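Long-range contacts in transcriptional regulator, putative (Pseudomonas syringae pv. tomato, PDB 2R5F), which probably acts as a DNA-binding transcription factor of the SorC family, the part modelled here being its putative sugar-binding domain: residues 45-50 with 251-256; 59-64 with 155-160; 72-77 with 109-114; 82-87 with 116-121; 89-94 with 103-108. One frame throughout, in Å; residues are numbered along the deposited sequence.

Contact 1: 45-50 with 251-256; sequences SAAAHY and VLITDV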
# COMPACT_ATOMS: atom_id res chain seq x y z
N SER A 45 2.38 -5.07 11.45
CA SER A 45 3.37 -4.80 12.50
C SER A 45 4.76 -4.43 11.98
O SER A 45 5.37 -3.48 12.47
CB SER A 45 3.49 -5.99 13.46
OG SER A 45 4.53 -5.73 14.38
N ALA A 46 5.26 -5.18 11.00
CA ALA A 46 6.54 -4.88 10.37
C ALA A 46 6.48 -3.51 9.68
O ALA A 46 7.43 -2.73 9.74
CB ALA A 46 6.93 -5.99 9.39
N ALA A 47 5.34 -3.22 9.04
CA ALA A 47 5.07 -1.93 8.37
C ALA A 47 5.13 -0.74 9.33
O ALA A 47 5.75 0.29 9.03
CB ALA A 47 3.70 -1.97 7.68
N ALA A 48 4.49 -0.90 10.50
CA ALA A 48 4.53 0.12 11.53
C ALA A 48 5.96 0.46 11.90
O ALA A 48 6.32 1.65 11.99
CB ALA A 48 3.73 -0.33 12.77
N HIS A 49 6.77 -0.58 12.12
CA HIS A 49 8.17 -0.44 12.53
C HIS A 49 8.99 0.23 11.43
O HIS A 49 9.79 1.12 11.71
CB HIS A 49 8.78 -1.81 12.88
CG HIS A 49 8.33 -2.38 14.20
ND1 HIS A 49 7.01 -2.37 14.61
CD2 HIS A 49 9.02 -3.01 15.18
CE1 HIS A 49 6.91 -2.95 15.79
NE2 HIS A 49 8.12 -3.35 16.16
N TYR A 50 8.80 -0.21 10.19
CA TYR A 50 9.43 0.38 8.99
C TYR A 50 9.23 1.90 8.93
O TYR A 50 10.17 2.67 8.67
CB TYR A 50 8.85 -0.26 7.72
CG TYR A 50 9.40 0.33 6.44
CD1 TYR A 50 10.60 -0.14 5.89
CD2 TYR A 50 8.75 1.37 5.79
CE1 TYR A 50 11.13 0.42 4.73
CE2 TYR A 50 9.27 1.93 4.61
CZ TYR A 50 10.46 1.45 4.10
OH TYR A 50 10.98 2.01 2.94
N VAL A 251 9.48 -1.27 -2.15
CA VAL A 251 9.59 -2.08 -0.95
C VAL A 251 8.37 -2.98 -0.89
O VAL A 251 7.23 -2.55 -1.11
CB VAL A 251 9.67 -1.20 0.35
CG1 VAL A 251 9.92 -2.06 1.63
CG2 VAL A 251 10.74 -0.08 0.20
N LEU A 252 8.60 -4.26 -0.63
CA LEU A 252 7.50 -5.18 -0.38
C LEU A 252 7.71 -5.79 0.96
O LEU A 252 8.80 -6.27 1.23
CB LEU A 252 7.46 -6.29 -1.46
CG LEU A 252 6.56 -7.48 -1.18
CD1 LEU A 252 5.05 -7.15 -1.28
CD2 LEU A 252 7.00 -8.62 -2.13
N ILE A 253 6.68 -5.73 1.80
CA ILE A 253 6.66 -6.47 3.05
C ILE A 253 5.62 -7.59 2.94
O ILE A 253 4.46 -7.33 2.60
CB ILE A 253 6.32 -5.57 4.25
CG1 ILE A 253 7.32 -4.39 4.32
CG2 ILE A 253 6.31 -6.43 5.52
CD1 ILE A 253 6.95 -3.31 5.39
N THR A 254 6.06 -8.83 3.17
CA THR A 254 5.23 -9.98 2.92
C THR A 254 5.64 -11.12 3.83
O THR A 254 6.67 -11.07 4.49
CB THR A 254 5.30 -10.43 1.40
OG1 THR A 254 4.24 -11.35 1.15
CG2 THR A 254 6.63 -11.06 1.02
N ASP A 255 4.84 -12.16 3.88
CA ASP A 255 5.15 -13.31 4.76
C ASP A 255 6.04 -14.35 4.07
O ASP A 255 6.26 -14.27 2.85
CB ASP A 255 3.83 -13.97 5.22
CG ASP A 255 2.99 -14.44 4.04
OD1 ASP A 255 2.46 -13.58 3.33
OD2 ASP A 255 2.91 -15.66 3.82
N VAL A 256 6.54 -15.32 4.84
CA VAL A 256 7.41 -16.39 4.32
C VAL A 256 6.76 -17.23 3.21
O VAL A 256 7.37 -17.52 2.21
CB VAL A 256 7.88 -17.42 5.43
CG1 VAL A 256 8.89 -18.41 4.85
CG2 VAL A 256 8.48 -16.77 6.60
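Ile253 presses its side chain against Ala46 and Ala47 where helix 36-54 lies on strand 251-255, the helix-on-parallel-sheet packing of a Rossmann-like alpha/beta fold. The two local axes come within 9.2 Å and run at 148° to each other, as when a connecting helix returns against the direction of the strands.

The tight part is built round Ile253, which shares its branches among the helix residues. Its CG2 rests on the methyl of Ala46, with Ile253 CG2 to Ala46 CB at 3.9 Å. The other branch is extended, CD1 anti to CA (chi2 172°), and this carries the methyl right up to the helix backbone: Ile253 CD1 is 3.8 Å from Ala47 CA. The same methyl also borders the root of Tyr50, 4.3 Å from Tyr50 CB. With only methyl groups on Ala46 and Ala47, the strand's isoleucine can touch the main chain of the helix. Leu230 of the neighbouring strand 226-230 packs on both Ala47 and Ile253, while Val28 meets Ala46 from strand 24-28.

By contrast, His49, on the same helix, is exposed and stays clear of the strand. The close packing continues instead through the buried pair Tyr50 and Val251, which approach tip to tip, with Tyr50 CE1 4.2 Å from Val251 CG1. The phenol is anchored by a hydrogen bond from Arg226 NE to its hydroxyl, and that oxygen makes the closest approach of all to strand 251-255, Tyr50 OH lying 3.5 Å from Val251 CG2.

Contact 2: 59-64 with 155-160; sequences DHIGIS and LAIVGI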
# COMPACT_ATOMS: atom_id res chain seq x y z
N ASP A 59 8.61 13.65 4.07
CA ASP A 59 7.80 12.73 3.24
C ASP A 59 6.33 13.17 3.16
O ASP A 59 5.74 13.58 4.16
CB ASP A 59 7.87 11.30 3.79
CG ASP A 59 9.04 10.47 3.23
OD1 ASP A 59 9.50 10.69 2.09
OD2 ASP A 59 9.48 9.55 3.94
N HIS A 60 5.77 13.08 1.96
CA HIS A 60 4.36 13.33 1.71
C HIS A 60 3.78 11.96 1.40
O HIS A 60 4.08 11.40 0.34
CB HIS A 60 4.20 14.23 0.48
CG HIS A 60 4.81 15.59 0.64
ND1 HIS A 60 4.05 16.75 0.63
CD2 HIS A 60 6.09 15.99 0.82
CE1 HIS A 60 4.84 17.79 0.78
NE2 HIS A 60 6.09 17.36 0.90
N ILE A 61 2.97 11.44 2.31
CA ILE A 61 2.51 10.07 2.27
C ILE A 61 1.15 9.93 1.57
O ILE A 61 0.26 10.73 1.81
CB ILE A 61 2.37 9.52 3.70
CG1 ILE A 61 3.74 9.49 4.37
CG2 ILE A 61 1.66 8.14 3.68
CD1 ILE A 61 3.68 9.29 5.84
N GLY A 62 1.02 8.94 0.69
CA GLY A 62 -0.30 8.60 0.13
C GLY A 62 -0.59 7.21 0.63
O GLY A 62 0.32 6.41 0.71
N ILE A 63 -1.83 6.91 1.01
CA ILE A 63 -2.17 5.54 1.40
C ILE A 63 -3.42 5.04 0.67
O ILE A 63 -4.39 5.78 0.44
CB ILE A 63 -2.33 5.31 2.95
CG1 ILE A 63 -3.57 6.02 3.52
CG2 ILE A 63 -1.06 5.64 3.73
CD1 ILE A 63 -4.10 5.38 4.87
N SER A 64 -3.39 3.75 0.34
CA SER A 64 -4.56 3.02 -0.17
C SER A 64 -5.53 2.74 0.98
O SER A 64 -5.46 1.68 1.62
CB SER A 64 -4.08 1.70 -0.78
OG SER A 64 -5.13 1.15 -1.55
N LEU A 155 6.08 8.96 -0.66
CA LEU A 155 5.95 7.60 -0.17
C LEU A 155 4.51 7.13 -0.33
O LEU A 155 3.61 7.61 0.37
CB LEU A 155 6.33 7.51 1.30
CG LEU A 155 6.08 6.20 2.09
CD1 LEU A 155 6.85 5.01 1.57
CD2 LEU A 155 6.41 6.44 3.55
N ALA A 156 4.27 6.23 -1.28
CA ALA A 156 2.94 5.58 -1.38
C ALA A 156 2.94 4.27 -0.66
O ALA A 156 3.80 3.44 -0.90
CB ALA A 156 2.49 5.42 -2.84
N ILE A 157 1.96 4.07 0.22
CA ILE A 157 1.78 2.82 0.91
C ILE A 157 0.51 2.14 0.38
O ILE A 157 -0.59 2.69 0.50
CB ILE A 157 1.65 3.02 2.45
CG1 ILE A 157 2.74 3.97 2.96
CG2 ILE A 157 1.62 1.63 3.15
CD1 ILE A 157 2.60 4.35 4.34
N VAL A 158 0.64 0.96 -0.19
CA VAL A 158 -0.48 0.34 -0.95
C VAL A 158 -0.64 -1.14 -0.62
O VAL A 158 0.34 -1.86 -0.41
CB VAL A 158 -0.31 0.51 -2.52
CG1 VAL A 158 -0.25 2.00 -2.94
CG2 VAL A 158 0.91 -0.26 -3.05
N GLY A 159 -1.88 -1.60 -0.58
CA GLY A 159 -2.14 -3.01 -0.48
C GLY A 159 -2.22 -3.48 -1.92
O GLY A 159 -2.23 -2.67 -2.84
N ILE A 160 -2.28 -4.79 -2.12
CA ILE A 160 -2.37 -5.35 -3.46
C ILE A 160 -3.55 -6.31 -3.41
O ILE A 160 -3.56 -7.23 -2.59
CB ILE A 160 -1.03 -6.04 -3.87
CG1 ILE A 160 0.09 -4.98 -3.99
CG2 ILE A 160 -1.16 -6.81 -5.20
CD1 ILE A 160 1.48 -5.51 -3.74
O HOH W 1 -4.59 -0.94 -3.30
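The flat groups that meet across this contact are main-chain peptides, and they form a strip of parallel sheet with Ile61, Leu155, Ile63 and Ile157 on one face and Ala156 on the other, where Gly62 adds no side chain. Strands 60-63 and 155-158 run 19° apart, and their N-H and C=O groups meet in the gap between them.

Gly62 is gripped twice. Its N donates to Leu155 O at 2.9 Å, and Gly62 O accepts from Ile157 N at 2.9 Å. Ser64 N then bonds to Ile157 O at 3.0 Å. At the start of the pairing the bond from Leu155 N to His60 O is weak at 3.3 Å.

On the isoleucine-rich face, Ile157 CD1 touches two methyls of the other strand, 4.0 Å from Ile61 CG2 and 3.9 Å from Ile63 CG2. In Ile63, CG1 is held between the backbone N and the carbonyl carbon (chi1 68°), which turns its longer branch off and presents CG2 to Ile157. Ile70 of helix 68-75 and Leu111 of helix 101-115 pack over this face.

Beyond the Ser64 N to Ile157 O bond a water links the two segments: it lies 2.8 Å from Ser64 OG, hydrogen-bonded to it, and donates to Gly159 O. A sulfate ion is bound close to Gly159, probably from the crystallisation liquor, though such ions often mark pockets. The chemistry thus changes from a buried, backbone-bonded core to a hydrated end with an anion beside it, consistent with a ligand pocket at the C-terminal ends of the strands, as in Rossmann-like domains.

Contact 3: 72-77 with 109-114; sequences AMVSHM and QRLATL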
# COMPACT_ATOMS: atom_id res chain seq x y z
N ALA A 72 -4.23 -2.84 9.54
CA ALA A 72 -3.37 -3.52 10.50
C ALA A 72 -2.11 -2.69 10.86
O ALA A 72 -1.73 -2.60 12.02
CB ALA A 72 -2.98 -4.90 9.99
N MSE A 73 -1.48 -2.07 9.87
CA MSE A 73 -0.32 -1.22 10.15
C MSE A 73 -0.69 -0.11 11.12
O MSE A 73 -0.05 0.04 12.14
CB MSE A 73 0.27 -0.62 8.89
CG MSE A 73 1.41 0.37 9.12
SE MSE A 73 1.81 1.31 7.47
CE MSE A 73 0.45 2.71 7.56
N VAL A 74 -1.77 0.62 10.82
CA VAL A 74 -2.11 1.79 11.64
C VAL A 74 -2.39 1.36 13.08
O VAL A 74 -1.93 2.01 14.02
CB VAL A 74 -3.26 2.63 11.05
CG1 VAL A 74 -3.78 3.66 12.09
CG2 VAL A 74 -2.78 3.34 9.79
N SER A 75 -3.08 0.23 13.26
CA SER A 75 -3.42 -0.25 14.59
C SER A 75 -2.22 -0.73 15.41
O SER A 75 -2.33 -0.90 16.63
CB SER A 75 -4.48 -1.35 14.53
OG SER A 75 -3.87 -2.59 14.27
N HIS A 76 -1.09 -0.93 14.74
CA HIS A 76 0.18 -1.30 15.38
C HIS A 76 1.08 -0.12 15.71
O HIS A 76 2.15 -0.30 16.29
CB HIS A 76 0.97 -2.31 14.52
CG HIS A 76 0.50 -3.72 14.66
ND1 HIS A 76 0.83 -4.51 15.74
CD2 HIS A 76 -0.29 -4.48 13.87
CE1 HIS A 76 0.27 -5.69 15.61
NE2 HIS A 76 -0.42 -5.70 14.49
N MSE A 77 0.67 1.09 15.32
CA MSE A 77 1.47 2.29 15.64
C MSE A 77 0.91 3.13 16.80
O MSE A 77 -0.26 3.00 17.18
CB MSE A 77 1.81 3.12 14.38
CG MSE A 77 0.74 3.32 13.35
SE MSE A 77 1.43 3.86 11.55
CE MSE A 77 2.43 5.47 12.06
N GLN A 109 -7.32 9.68 8.15
CA GLN A 109 -7.33 10.70 9.20
C GLN A 109 -6.58 10.23 10.45
O GLN A 109 -5.71 10.95 10.95
CB GLN A 109 -8.77 11.13 9.55
CG GLN A 109 -8.84 12.28 10.61
CD GLN A 109 -7.98 13.49 10.25
OE1 GLN A 109 -6.87 13.67 10.78
NE2 GLN A 109 -8.48 14.31 9.34
N ARG A 110 -6.89 9.02 10.90
CA ARG A 110 -6.20 8.40 12.03
C ARG A 110 -4.70 8.43 11.84
O ARG A 110 -4.00 8.79 12.75
CB ARG A 110 -6.65 6.96 12.22
CG ARG A 110 -7.89 6.82 13.02
CD ARG A 110 -8.36 5.39 13.03
NE ARG A 110 -7.47 4.52 13.79
CZ ARG A 110 -7.40 3.20 13.63
NH1 ARG A 110 -8.16 2.58 12.73
NH2 ARG A 110 -6.57 2.48 14.37
N LEU A 111 -4.20 8.07 10.66
CA LEU A 111 -2.77 8.08 10.34
C LEU A 111 -2.13 9.47 10.37
O LEU A 111 -1.01 9.64 10.85
CB LEU A 111 -2.49 7.37 9.00
CG LEU A 111 -0.99 7.30 8.64
CD1 LEU A 111 -0.23 6.51 9.71
CD2 LEU A 111 -0.69 6.78 7.22
N ALA A 112 -2.85 10.47 9.87
CA ALA A 112 -2.42 11.85 9.97
C ALA A 112 -2.34 12.32 11.43
O ALA A 112 -1.43 13.07 11.83
CB ALA A 112 -3.34 12.72 9.17
N THR A 113 -3.28 11.87 12.25
CA THR A 113 -3.28 12.21 13.67
C THR A 113 -2.03 11.64 14.32
O THR A 113 -1.28 12.38 14.98
CB THR A 113 -4.58 11.79 14.35
OG1 THR A 113 -5.64 12.59 13.83
CG2 THR A 113 -4.54 12.00 15.87
N LEU A 114 -1.79 10.35 14.09
CA LEU A 114 -0.61 9.67 14.58
C LEU A 114 0.71 10.39 14.22
O LEU A 114 1.56 10.60 15.09
CB LEU A 114 -0.58 8.21 14.12
CG LEU A 114 -1.55 7.30 14.87
CD1 LEU A 114 -1.76 6.04 14.06
CD2 LEU A 114 -1.01 6.96 16.22
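Met73, modelled as selenomethionine, opens the contact by touching helix 101-115 with its terminal methyl, Met73 CE lying 4.2 Å from Leu111 CD2. One residue on, Val74 points at the helix and splits its methyls. CG2 goes to Leu111, with Val74 CG2 4.1 Å from Leu111 CD1, while Val74 CG1 meets Leu114 CD1 at 3.7 Å. That same CG1 also lies over one face of the Arg110 guanidinium, offset toward the rim, with Val74 CG1 3.8 Å from Arg110 NH2.

Ser75 follows at the margin. Its hydroxyl turns back into its own helix and donates to the carbonyl of the previous turn, Ser75 OG to Ala72 O at 3.1 Å, leaving mainly its backbone beside Arg110.

Helix 68-75 has ended by Met77, a second selenomethionine, whose CG is held between the backbone N and the carbonyl carbon (chi1 41°); Met77 CG touches Leu114 CD1 at 3.8 Å. The Met77 side chain crosses that of Leu111 at about a right angle, with Met77 SE 3.6 Å from Leu111 CD1. That leucine methyl therefore has both Val74 and Met77 against it.

No hydrogen bond joins the two segments. The end of helix 68-75 and the residues after it pack on helix 101-115 through methyl, selenoether and leucine contacts. The join is apolar and non-directional, and even the arginine lends it a flat face rather than its charge.

Contact 4: 82-87 with 116-121; sequences GKQSAQ and NCPAFL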
# COMPACT_ATOMS: atom_id res chain seq x y z
N GLY A 82 4.84 14.57 21.16
CA GLY A 82 4.34 14.45 19.80
C GLY A 82 4.82 15.62 18.95
O GLY A 82 4.52 16.77 19.25
N LYS A 83 5.59 15.30 17.91
CA LYS A 83 6.12 16.31 16.97
C LYS A 83 5.89 15.80 15.54
O LYS A 83 5.67 14.60 15.35
CB LYS A 83 7.61 16.58 17.26
CG LYS A 83 8.26 17.66 16.37
CD LYS A 83 9.71 18.00 16.77
CE LYS A 83 9.80 18.80 18.06
NZ LYS A 83 8.97 20.05 18.05
N GLN A 84 5.93 16.69 14.55
CA GLN A 84 5.54 16.34 13.17
C GLN A 84 6.45 15.27 12.52
O GLN A 84 7.67 15.42 12.44
CB GLN A 84 5.43 17.60 12.30
CG GLN A 84 4.66 17.41 11.00
CD GLN A 84 4.29 18.72 10.32
OE1 GLN A 84 4.66 19.80 10.79
NE2 GLN A 84 3.55 18.64 9.22
N SER A 85 5.84 14.17 12.08
CA SER A 85 6.60 13.04 11.52
C SER A 85 6.45 12.91 10.00
O SER A 85 7.05 12.02 9.40
CB SER A 85 6.18 11.75 12.21
OG SER A 85 6.09 11.94 13.62
N ALA A 86 5.63 13.76 9.39
CA ALA A 86 5.47 13.79 7.95
C ALA A 86 4.86 15.10 7.53
O ALA A 86 4.27 15.79 8.35
CB ALA A 86 4.59 12.60 7.45
N GLN A 87 4.97 15.44 6.25
CA GLN A 87 4.29 16.62 5.68
C GLN A 87 2.76 16.48 5.51
O GLN A 87 2.03 17.41 5.81
CB GLN A 87 4.91 17.02 4.33
CG GLN A 87 6.36 17.47 4.42
CD GLN A 87 6.51 18.63 5.37
OE1 GLN A 87 6.22 19.77 5.03
NE2 GLN A 87 6.92 18.34 6.60
N ASN A 116 1.00 13.47 13.32
CA ASN A 116 0.87 14.90 13.63
C ASN A 116 0.89 15.83 12.42
O ASN A 116 1.48 16.90 12.45
CB ASN A 116 1.94 15.34 14.61
CG ASN A 116 1.78 14.72 15.95
OD1 ASN A 116 0.69 14.70 16.50
ND2 ASN A 116 2.87 14.21 16.51
N CYS A 117 0.25 15.40 11.35
CA CYS A 117 0.28 16.18 10.12
C CYS A 117 -1.14 16.36 9.54
O CYS A 117 -2.11 15.79 10.07
CB CYS A 117 1.22 15.51 9.11
SG CYS A 117 0.66 13.90 8.60
N PRO A 118 -1.28 17.21 8.52
CA PRO A 118 -2.56 17.33 7.80
C PRO A 118 -2.99 16.09 6.98
O PRO A 118 -2.15 15.37 6.46
CB PRO A 118 -2.36 18.55 6.88
CG PRO A 118 -1.08 19.16 7.25
CD PRO A 118 -0.27 18.19 8.06
N ALA A 119 -4.29 15.85 6.88
CA ALA A 119 -4.85 14.76 6.07
C ALA A 119 -5.57 15.38 4.89
O ALA A 119 -6.14 16.44 5.03
CB ALA A 119 -5.81 13.93 6.88
N PHE A 120 -5.54 14.72 3.75
CA PHE A 120 -6.30 15.14 2.56
C PHE A 120 -7.16 13.93 2.20
O PHE A 120 -6.64 12.86 1.83
CB PHE A 120 -5.37 15.60 1.41
CG PHE A 120 -4.57 16.85 1.74
CD1 PHE A 120 -5.10 18.11 1.52
CD2 PHE A 120 -3.31 16.76 2.31
CE1 PHE A 120 -4.38 19.28 1.84
CE2 PHE A 120 -2.58 17.91 2.62
CZ PHE A 120 -3.12 19.17 2.39
N LEU A 121 -8.46 14.10 2.38
CA LEU A 121 -9.43 13.01 2.44
C LEU A 121 -10.43 13.08 1.29
O LEU A 121 -10.68 14.14 0.75
CB LEU A 121 -10.23 13.09 3.76
CG LEU A 121 -9.52 13.23 5.11
CD1 LEU A 121 -10.54 13.46 6.20
CD2 LEU A 121 -8.68 12.02 5.44
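Asn116 reaches across to the Lys83 carbonyl from the Schellman motif that ends helix 101-115, where it is the first residue to leave the helix and does so with a positive phi. Asn116 ND2 donates to Lys83 O at 3.1 Å in a nearly straight bond (168° at the hydrogen). The acceptor lies in the plane of the asparagine amide, but the donor stands above the carbonyl plane of Lys83, 66° out of it. This is the one hydrogen bond between the segments.

Around it, Gln84 lies alongside the turn. With CG anti to the backbone N and the chain extended beyond it, its methylene passes close to the turn, Gln84 CG to Asn116 O being 3.5 Å. The far end folds back on its own loop, Gln84 NE2 donating to Ala86 O at 3.1 Å through a bent bond (137°). Held there, Gln84 NE2 lies 3.9 Å from Cys117 CB and 4.0 Å from Pro118 CD, and the Gln84 side chain crosses that of Pro118 at about a right angle. Ala86 O, already taken by that amide, is also touched by Cys117 CB at 3.2 Å.

Farther out, backbone bonds set the loop in place: Ser85 pairs with Leu115 in the last turn of the helix, and Gln87 with Asp59. Gln87 NE2 also donates to Ala57 O. Pro118 is bonded through its backbone to Val89 as the chain enters strand 119-120. The contact, largely at the surface, closes where the proline ring rests against the loop, with Pro118 CD 3.3 Å from Gln87 O.

Contact 5: 89-94 with 103-108; sequences VVQLLG and EATLLT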
# COMPACT_ATOMS: atom_id res chain seq x y z
N VAL A 89 -0.75 13.25 4.80
CA VAL A 89 -1.24 11.93 4.47
C VAL A 89 -2.41 12.17 3.51
O VAL A 89 -3.36 12.86 3.86
CB VAL A 89 -1.71 11.17 5.73
CG1 VAL A 89 -2.34 9.80 5.37
CG2 VAL A 89 -0.52 11.00 6.69
N VAL A 90 -2.29 11.63 2.30
CA VAL A 90 -3.31 11.80 1.26
C VAL A 90 -4.02 10.46 1.05
O VAL A 90 -3.38 9.40 0.96
CB VAL A 90 -2.66 12.33 -0.07
CG1 VAL A 90 -3.72 12.56 -1.19
CG2 VAL A 90 -1.86 13.60 0.23
N GLN A 91 -5.34 10.51 1.04
CA GLN A 91 -6.15 9.35 0.70
C GLN A 91 -6.02 9.10 -0.80
O GLN A 91 -6.33 9.99 -1.59
CB GLN A 91 -7.60 9.64 1.04
CG GLN A 91 -8.53 8.55 0.60
CD GLN A 91 -9.84 8.63 1.33
OE1 GLN A 91 -10.06 9.56 2.09
NE2 GLN A 91 -10.71 7.66 1.11
N LEU A 92 -5.58 7.90 -1.19
CA LEU A 92 -5.28 7.64 -2.62
C LEU A 92 -6.38 6.94 -3.39
O LEU A 92 -6.21 6.69 -4.58
CB LEU A 92 -4.01 6.83 -2.78
CG LEU A 92 -2.65 7.39 -2.37
CD1 LEU A 92 -1.62 6.32 -2.64
CD2 LEU A 92 -2.28 8.67 -3.06
N LEU A 93 -7.47 6.58 -2.72
CA LEU A 93 -8.62 5.90 -3.33
C LEU A 93 -9.86 6.21 -2.50
O LEU A 93 -9.84 6.10 -1.27
CB LEU A 93 -8.42 4.37 -3.40
CG LEU A 93 -9.67 3.48 -3.63
CD1 LEU A 93 -10.47 3.89 -4.83
CD2 LEU A 93 -9.30 2.00 -3.76
N GLY A 94 -10.93 6.59 -3.18
CA GLY A 94 -12.20 6.87 -2.53
C GLY A 94 -13.36 6.46 -3.42
O GLY A 94 -13.27 6.55 -4.65
N GLU A 103 -15.04 4.41 6.72
CA GLU A 103 -13.95 3.75 7.42
C GLU A 103 -12.61 3.99 6.74
O GLU A 103 -11.58 4.04 7.42
CB GLU A 103 -14.20 2.24 7.52
CG GLU A 103 -15.58 1.85 8.11
CD GLU A 103 -15.66 2.06 9.63
OE1 GLU A 103 -14.70 2.62 10.23
OE2 GLU A 103 -16.69 1.65 10.22
N ALA A 104 -12.63 4.13 5.41
CA ALA A 104 -11.40 4.41 4.64
C ALA A 104 -10.97 5.86 4.86
O ALA A 104 -9.78 6.16 4.96
CB ALA A 104 -11.61 4.12 3.16
N THR A 105 -11.95 6.75 4.96
CA THR A 105 -11.69 8.15 5.30
C THR A 105 -11.11 8.31 6.72
O THR A 105 -10.07 8.95 6.92
CB THR A 105 -12.97 9.01 5.10
OG1 THR A 105 -13.27 9.06 3.70
CG2 THR A 105 -12.79 10.42 5.58
N LEU A 106 -11.77 7.69 7.70
CA LEU A 106 -11.33 7.67 9.07
C LEU A 106 -9.92 7.09 9.26
O LEU A 106 -9.17 7.54 10.12
CB LEU A 106 -12.30 6.82 9.88
CG LEU A 106 -11.91 6.51 11.32
CD1 LEU A 106 -11.94 7.80 12.11
CD2 LEU A 106 -12.86 5.49 11.90
N LEU A 107 -9.56 6.10 8.45
CA LEU A 107 -8.23 5.48 8.53
C LEU A 107 -7.12 6.43 8.12
O LEU A 107 -6.07 6.49 8.76
CB LEU A 107 -8.18 4.22 7.68
CG LEU A 107 -6.86 3.46 7.80
CD1 LEU A 107 -6.81 2.85 9.19
CD2 LEU A 107 -6.81 2.35 6.76
N THR A 108 -7.36 7.17 7.04
CA THR A 108 -6.43 8.16 6.51
C THR A 108 -6.21 9.24 7.55
O THR A 108 -5.08 9.68 7.77
CB THR A 108 -7.01 8.82 5.24
OG1 THR A 108 -7.46 7.81 4.34
CG2 THR A 108 -5.97 9.64 4.53
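Strand 89-91 and helix 103-108, which meet through Val89, Gln91 and Thr108, run almost antiparallel at 169° with their axes 8.8 Å apart. Thr108 is the helix residue that bears most on the strand. Its methyl meets both chain and side chain there, Thr108 CG2 lying 3.7 Å from Gln91 N and 3.7 Å from Val89 CG1. The same valine methyl touches the helix backbone, with Val89 CG1 3.6 Å from Thr108 O. The threonine hydroxyl is committed to its own helix, Thr108 OG1 donating to Ala104 O at 2.9 Å.

Gln91 crosses Thr108 at about a right angle. Its CG is anti to the backbone N (chi1 174°), and the extended chain beyond brings the buried amide up to Ala104 and Thr105, with Gln91 OE1 3.6 Å from Thr105 OG1. Both ends of that amide have partners off the helix: Gln91 NE2 donates to Leu93 O at 3.0 Å, nearly in its own plane, and OE1 accepts from Leu122 N. Held this way, the amide meets the helix by packing, with Gln91 NE2 4.2 Å from Ala104 CB.

The pair forms the first half of a beta-alpha-beta crossover from strand 88-94 through helix 101-115 to strand 119-120, which lies parallel beside strand 88-94. Helix 68-75 adjoins the same helix, where Leu107 touches Arg71 and Val74, while on the other face of the sheet Val90 packs against Val146 and Arg149 of helix 138-149.

How the contacts relate
Contacts 1, 2 and 5 are buried, contact 3 is only partly so, and contact 4 lies at the surface. Contacts 1 and 5 each lay a helix on a strand of the same sheet, far apart in it, the first mainly through apolar side chains, the second with a buried amide and threonines. Contact 2 joins two strands near the middle, mainly by backbone bonds, and Ile61 and Ile63 of its first strand pair with Val90 of contact 5. Contacts 3 and 5 share helix 101-115, and contact 4 picks up where that helix ends. Contact 3 also reaches contact 1, where Met73 packs on Ala47, and contact 2, where Ile63 meets Leu111.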